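PDB 4JZ6: salicylaldehyde dehydrogenase NahF from Pseudomonas putida, which probably catalyses the NAD+-dependent oxidation of salicylaldehyde to salicylate, a step in the bacterial breakdown of naphthalene. Local coordinates for residues I275-A280 against A411-I416; S426-R431 against L437-S442. All blocks are in the same frame, centred on the assembly; numbering follows the deposited sequence.

Contacts 1 and 2 are two patches of one interior, where helices 410-418 and 433-442 cover the same side of the seven-stranded sheet. Strands 273-276 and 425-429 are neighbours in that sheet, joined by probable backbone hydrogen bonds (I275 O to F429 N and I275 N to G427 O, both 2.6 Å), so the centres lie about 8 Å apart. Both cores are buried and wholly aliphatic: I275 and L277 meet an alanine in contact 1, V428 meets a valine and a glycine in contact 2. Polar chemistry is left to the margins, where each holds a sulfate. Contact 2 alone borders the second subunit.

Contact 1: residues I275-A280 against A411-I416; sequences IVLDDA and AEAIRI. With SO4 (sulfate ion), chain F.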
loop_
_atom_site.group_PDB
_atom_site.type_symbol
_atom_site.label_atom_id
_atom_site.label_comp_id
_atom_site.label_asym_id
_atom_site.label_seq_id
_atom_site.Cartn_x
_atom_site.Cartn_y
_atom_site.Cartn_z
ATOM N N ILE A 275 -6.084 -1.833 28.178
ATOM C CA ILE A 275 -5.921 -0.701 29.084
ATOM C C ILE A 275 -7.026 -0.681 30.141
ATOM O O ILE A 275 -8.212 -0.516 29.826
ATOM C CB ILE A 275 -5.921 0.637 28.331
ATOM C CG1 ILE A 275 -4.835 0.640 27.249
ATOM C CG2 ILE A 275 -5.726 1.783 29.305
ATOM C CD1 ILE A 275 -4.803 1.890 26.406
ATOM N N VAL A 276 -6.625 -0.857 31.396
ATOM C CA VAL A 276 -7.557 -0.858 32.512
ATOM C C VAL A 276 -7.354 0.408 33.328
ATOM O O VAL A 276 -6.424 0.489 34.123
ATOM C CB VAL A 276 -7.338 -2.092 33.404
ATOM C CG1 VAL A 276 -8.416 -2.194 34.454
ATOM C CG2 VAL A 276 -7.308 -3.348 32.557
ATOM N N LEU A 277 -8.216 1.400 33.116
ATOM C CA LEU A 277 -8.090 2.696 33.787
ATOM C C LEU A 277 -8.531 2.569 35.234
ATOM O O LEU A 277 -9.042 1.526 35.632
ATOM C CB LEU A 277 -8.906 3.774 33.064
ATOM C CG LEU A 277 -8.651 3.926 31.559
ATOM C CD1 LEU A 277 -9.721 4.766 30.908
ATOM C CD2 LEU A 277 -7.285 4.518 31.286
ATOM N N ASP A 278 -8.342 3.623 36.028
ATOM C CA ASP A 278 -8.687 3.557 37.453
ATOM C C ASP A 278 -10.202 3.475 37.632
ATOM O O ASP A 278 -10.719 3.224 38.722
ATOM C CB ASP A 278 -8.058 4.718 38.251
ATOM C CG ASP A 278 -8.616 6.090 37.873
ATOM O OD1 ASP A 278 -9.847 6.299 37.937
ATOM O OD2 ASP A 278 -7.809 6.982 37.534
ATOM N N ASP A 279 -10.886 3.653 36.512
ATOM C CA ASP A 279 -12.319 3.826 36.429
ATOM C C ASP A 279 -13.035 2.521 36.098
ATOM O O ASP A 279 -14.258 2.445 36.145
ATOM C CB ASP A 279 -12.576 4.800 35.287
ATOM C CG ASP A 279 -13.886 5.489 35.405
ATOM O OD1 ASP A 279 -14.479 5.453 36.497
ATOM O OD2 ASP A 279 -14.322 6.081 34.410
ATOM N N ALA A 280 -12.263 1.498 35.753
ATOM C CA ALA A 280 -12.791 0.316 35.084
ATOM C C ALA A 280 -13.750 -0.542 35.911
ATOM O O ALA A 280 -13.640 -0.631 37.130
ATOM C CB ALA A 280 -11.643 -0.535 34.556
ATOM N N ALA A 411 -2.723 9.837 30.905
ATOM C CA ALA A 411 -1.653 10.217 29.990
ATOM C C ALA A 411 -0.598 9.120 29.871
ATOM O O ALA A 411 -0.211 8.747 28.761
ATOM C CB ALA A 411 -1.024 11.530 30.418
ATOM N N GLU A 412 -0.148 8.600 31.012
ATOM C CA GLU A 412 0.887 7.567 31.026
ATOM C C GLU A 412 0.389 6.282 30.367
ATOM O O GLU A 412 1.159 5.565 29.728
ATOM C CB GLU A 412 1.399 7.293 32.449
ATOM C CG GLU A 412 2.564 6.304 32.491
ATOM C CD GLU A 412 2.987 5.917 33.899
ATOM O OE1 GLU A 412 2.255 6.232 34.861
ATOM O OE2 GLU A 412 4.056 5.287 34.045
ATOM N N ALA A 413 -0.904 6.005 30.515
ATOM C CA ALA A 413 -1.513 4.853 29.857
ATOM C C ALA A 413 -1.375 4.965 28.341
ATOM O O ALA A 413 -0.945 4.023 27.674
ATOM C CB ALA A 413 -2.975 4.724 30.249
ATOM N N ILE A 414 -1.738 6.123 27.803
ATOM C CA ILE A 414 -1.633 6.356 26.368
ATOM C C ILE A 414 -0.185 6.211 25.909
ATOM O O ILE A 414 0.091 5.600 24.872
ATOM C CB ILE A 414 -2.179 7.750 25.984
ATOM C CG1 ILE A 414 -3.677 7.821 26.298
ATOM C CG2 ILE A 414 -1.929 8.047 24.516
ATOM C CD1 ILE A 414 -4.308 9.161 26.035
ATOM N N ARG A 415 0.733 6.757 26.706
ATOM C CA ARG A 415 2.162 6.693 26.413
ATOM C C ARG A 415 2.625 5.245 26.276
ATOM O O ARG A 415 3.225 4.868 25.266
ATOM C CB ARG A 415 2.954 7.399 27.515
ATOM C CG ARG A 415 4.379 7.768 27.143
ATOM C CD ARG A 415 4.935 8.835 28.080
ATOM N NE ARG A 415 5.089 8.364 29.461
ATOM C CZ ARG A 415 4.508 8.924 30.525
ATOM N NH1 ARG A 415 3.721 9.986 30.382
ATOM N NH2 ARG A 415 4.717 8.424 31.739
ATOM N N ILE A 416 2.327 4.440 27.294
ATOM C CA ILE A 416 2.722 3.036 27.322
ATOM C C ILE A 416 2.106 2.241 26.173
ATOM O O ILE A 416 2.771 1.412 25.555
ATOM C CB ILE A 416 2.361 2.384 28.668
ATOM C CG1 ILE A 416 3.125 3.074 29.798
ATOM C CG2 ILE A 416 2.664 0.890 28.652
ATOM C CD1 ILE A 416 2.714 2.624 31.168
HETATM S S SO4 F . -3.929 11.977 34.448
HETATM O O1 SO4 F . -4.869 12.536 33.482
HETATM O O2 SO4 F . -3.473 13.048 35.331
HETATM O O3 SO4 F . -4.604 10.954 35.251
HETATM O O4 SO4 F . -2.785 11.411 33.733
#
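I275 turns CG1 back beside its own backbone N (chi1 -56°), which places CG2 anti to that N and aims this methyl at A413, where it stops 4.1 Å from CB. The arrangement is helix-on-sheet packing in an alpha/beta fold. Helix 410-418 belongs to the beta-alpha-beta crossover from strand 401-407 to strand 425-429, and on its way it passes over strands 306-310 and 273-276, which lie between those two in the sheet. A413 turns its CB to the sheet, and a side chain this short lets the helix come close to the branched I275. L277, just past the end of the strand, starts off to one side but bends its branch inward, so that CD2 comes to 4.4 Å from the same A413 CB. One methyl thus faces two larger aliphatic groups, L277 more loosely than I275, with C407 of strand 401-407 also against it. V439 of helix 433-442 packs on I275 and on I414, tying the two helices together over the strand.

Beyond L277 the chain reverses in a type I turn closed by A280 N bonding L277 O at 3.2 Å. Aspartates suit this partly exposed corner: D278 forms a salt bridge with R435, while D279 accepts a bond from the backbone N of D432. On the outer side of the helix, where long charged chains can reach solvent, the R415 guanidinium lies over E412, with E412 CA 3.6 Å above one face, toward its rim, and R415 NH2 makes a long salt bridge of 3.9 Å to E412 OE2. The first turn of the helix also receives a sulfate, probably from the crystallisation liquor and possibly drawn by the helix dipole: A411 N donates to its O4 at 3.2 Å in a nearly straight bond, with an angle of 169° at the hydrogen.

Contact 2: residues S426-R431 against L437-S442; sequences SGVFGR and LRVGMS. With SO4 (sulfate ion), chain E.
The carbonyl oxygen of R438, in the helical turn whose V439 and G440 pack on V428, is gripped twice by S442: by OG at 2.9 Å and, weakly, by the backbone N. S442 sits one turn on, so its hydroxyl can fold back to this oxygen; it arrives tilted 32° from the carbonyl plane. This turn is part of the beta-alpha-beta unit formed by strand 425-429, helix 433-442 and strand 447-450, in which the helix packs back against the strand that precedes it.

V428 and V439 meet tip to tip. V428 sets CG1 anti to its backbone N (chi1 -177°), and its two methyls straddle V439 CG2, with CG1 and CG2 of V428 each 3.7 Å from it. Beside this pair V428 CG2 reaches 4.2 Å from G440 CA; because G440 carries no side chain, the helix backbone itself forms part of the apolar surface. Beta-branched valine suits the strand at V428, while on the helix V439 supplies a compact apolar group facing it, and I275 and I450 from the adjoining strands extend the patch. F429 points to the other face of the sheet, against alanines of helix 282-294.

Helix 433-442 also meets the second subunit: G440 O accepts a bond from K487 of that subunit, and L437, pointing away from the strand, packs on L489 of the same subunit. At the far end of the strand segment, R431 extends to a sulfate, probably from the crystallisation liquor, which also takes bonds from I282 N, N283 N and R320. The sulfur lies in the guanidinium plane, at its edge, so both terminal nitrogens donate: R431 NH1 to O3 at 3.2 Å and R431 NH2 to O2 at 2.8 Å.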
loop_
_atom_site.group_PDB
_atom_site.type_symbol
_atom_site.label_atom_id
_atom_site.label_comp_id
_atom_site.label_asym_id
_atom_site.label_seq_id
_atom_site.Cartn_x
_atom_site.Cartn_y
_atom_site.Cartn_z
ATOM N N SER A 426 -6.485 -3.560 20.467
ATOM C CA SER A 426 -6.397 -3.016 21.815
ATOM C C SER A 426 -7.778 -2.899 22.444
ATOM O O SER A 426 -8.794 -2.839 21.743
ATOM C CB SER A 426 -5.721 -1.645 21.799
ATOM O OG SER A 426 -6.534 -0.702 21.118
ATOM N N GLY A 427 -7.806 -2.871 23.772
ATOM C CA GLY A 427 -9.045 -2.679 24.503
ATOM C C GLY A 427 -8.853 -1.638 25.582
ATOM O O GLY A 427 -7.777 -1.557 26.176
ATOM N N VAL A 428 -9.884 -0.836 25.834
ATOM C CA VAL A 428 -9.805 0.201 26.861
ATOM C C VAL A 428 -10.980 0.114 27.825
ATOM O O VAL A 428 -12.114 0.403 27.448
ATOM C CB VAL A 428 -9.793 1.615 26.244
ATOM C CG1 VAL A 428 -9.649 2.652 27.332
ATOM C CG2 VAL A 428 -8.683 1.748 25.211
ATOM N N PHE A 429 -10.714 -0.269 29.070
ATOM C CA PHE A 429 -11.779 -0.382 30.064
ATOM C C PHE A 429 -11.862 0.804 31.022
ATOM O O PHE A 429 -10.912 1.110 31.742
ATOM C CB PHE A 429 -11.656 -1.683 30.854
ATOM C CG PHE A 429 -12.366 -2.841 30.221
ATOM C CD1 PHE A 429 -13.607 -3.246 30.684
ATOM C CD2 PHE A 429 -11.796 -3.525 29.157
ATOM C CE1 PHE A 429 -14.261 -4.313 30.105
ATOM C CE2 PHE A 429 -12.450 -4.588 28.571
ATOM C CZ PHE A 429 -13.684 -4.982 29.045
ATOM N N GLY A 430 -13.016 1.456 31.031
ATOM C CA GLY A 430 -13.268 2.557 31.940
ATOM C C GLY A 430 -14.753 2.834 32.018
ATOM O O GLY A 430 -15.446 2.802 31.003
ATOM N N ARG A 431 -15.253 3.096 33.220
ATOM C CA ARG A 431 -16.667 3.414 33.390
ATOM C C ARG A 431 -17.066 4.761 32.766
ATOM O O ARG A 431 -18.193 4.908 32.295
ATOM C CB ARG A 431 -17.072 3.338 34.861
ATOM C CG ARG A 431 -17.246 1.918 35.365
ATOM C CD ARG A 431 -17.800 1.880 36.776
ATOM N NE ARG A 431 -18.395 0.579 37.069
ATOM C CZ ARG A 431 -17.799 -0.382 37.768
ATOM N NH1 ARG A 431 -16.580 -0.189 38.267
ATOM N NH2 ARG A 431 -18.427 -1.534 37.972
ATOM N N LEU A 437 -12.757 6.930 25.557
ATOM C CA LEU A 437 -12.705 7.356 24.162
ATOM C C LEU A 437 -11.478 8.213 23.855
ATOM O O LEU A 437 -10.861 8.050 22.800
ATOM C CB LEU A 437 -13.986 8.104 23.781
ATOM C CG LEU A 437 -15.177 7.224 23.382
ATOM C CD1 LEU A 437 -16.467 8.025 23.359
ATOM C CD2 LEU A 437 -14.930 6.589 22.030
ATOM N N ARG A 438 -11.130 9.120 24.770
ATOM C CA ARG A 438 -9.938 9.959 24.622
ATOM C C ARG A 438 -8.702 9.105 24.391
ATOM O O ARG A 438 -7.977 9.290 23.411
ATOM C CB ARG A 438 -9.702 10.819 25.865
ATOM C CG ARG A 438 -10.705 11.915 26.095
ATOM C CD ARG A 438 -10.200 12.831 27.189
ATOM N NE ARG A 438 -11.216 13.089 28.202
ATOM C CZ ARG A 438 -11.132 12.687 29.465
ATOM N NH1 ARG A 438 -10.073 12.013 29.882
ATOM N NH2 ARG A 438 -12.107 12.967 30.315
ATOM N N VAL A 439 -8.465 8.168 25.302
ATOM C CA VAL A 439 -7.339 7.260 25.143
ATOM C C VAL A 439 -7.552 6.372 23.914
ATOM O O VAL A 439 -6.636 6.177 23.111
ATOM C CB VAL A 439 -7.043 6.445 26.437
ATOM C CG1 VAL A 439 -8.022 6.804 27.524
ATOM C CG2 VAL A 439 -7.038 4.947 26.168
ATOM N N GLY A 440 -8.770 5.870 23.750
ATOM C CA GLY A 440 -9.078 5.014 22.621
ATOM C C GLY A 440 -8.720 5.679 21.308
ATOM O O GLY A 440 -8.164 5.055 20.404
ATOM N N MET A 441 -9.017 6.967 21.211
ATOM C CA MET A 441 -8.788 7.689 19.974
ATOM C C MET A 441 -7.333 8.115 19.793
ATOM O O MET A 441 -6.871 8.309 18.667
ATOM C CB MET A 441 -9.742 8.874 19.884
ATOM C CG MET A 441 -11.114 8.463 19.391
ATOM S SD MET A 441 -12.241 9.846 19.284
ATOM C CE MET A 441 -12.852 9.929 20.957
ATOM N N SER A 442 -6.611 8.227 20.903
ATOM C CA SER A 442 -5.226 8.686 20.877
ATOM C C SER A 442 -4.208 7.568 20.639
ATOM O O SER A 442 -3.092 7.838 20.195
ATOM C CB SER A 442 -4.892 9.431 22.170
ATOM O OG SER A 442 -5.674 10.606 22.290
HETATM S S SO4 E . -16.011 -3.619 40.032
HETATM O O1 SO4 E . -15.369 -3.440 41.333
HETATM O O2 SO4 E . -17.331 -2.993 40.066
HETATM O O3 SO4 E . -15.188 -2.971 39.017
HETATM O O4 SO4 E . -16.155 -5.042 39.717
#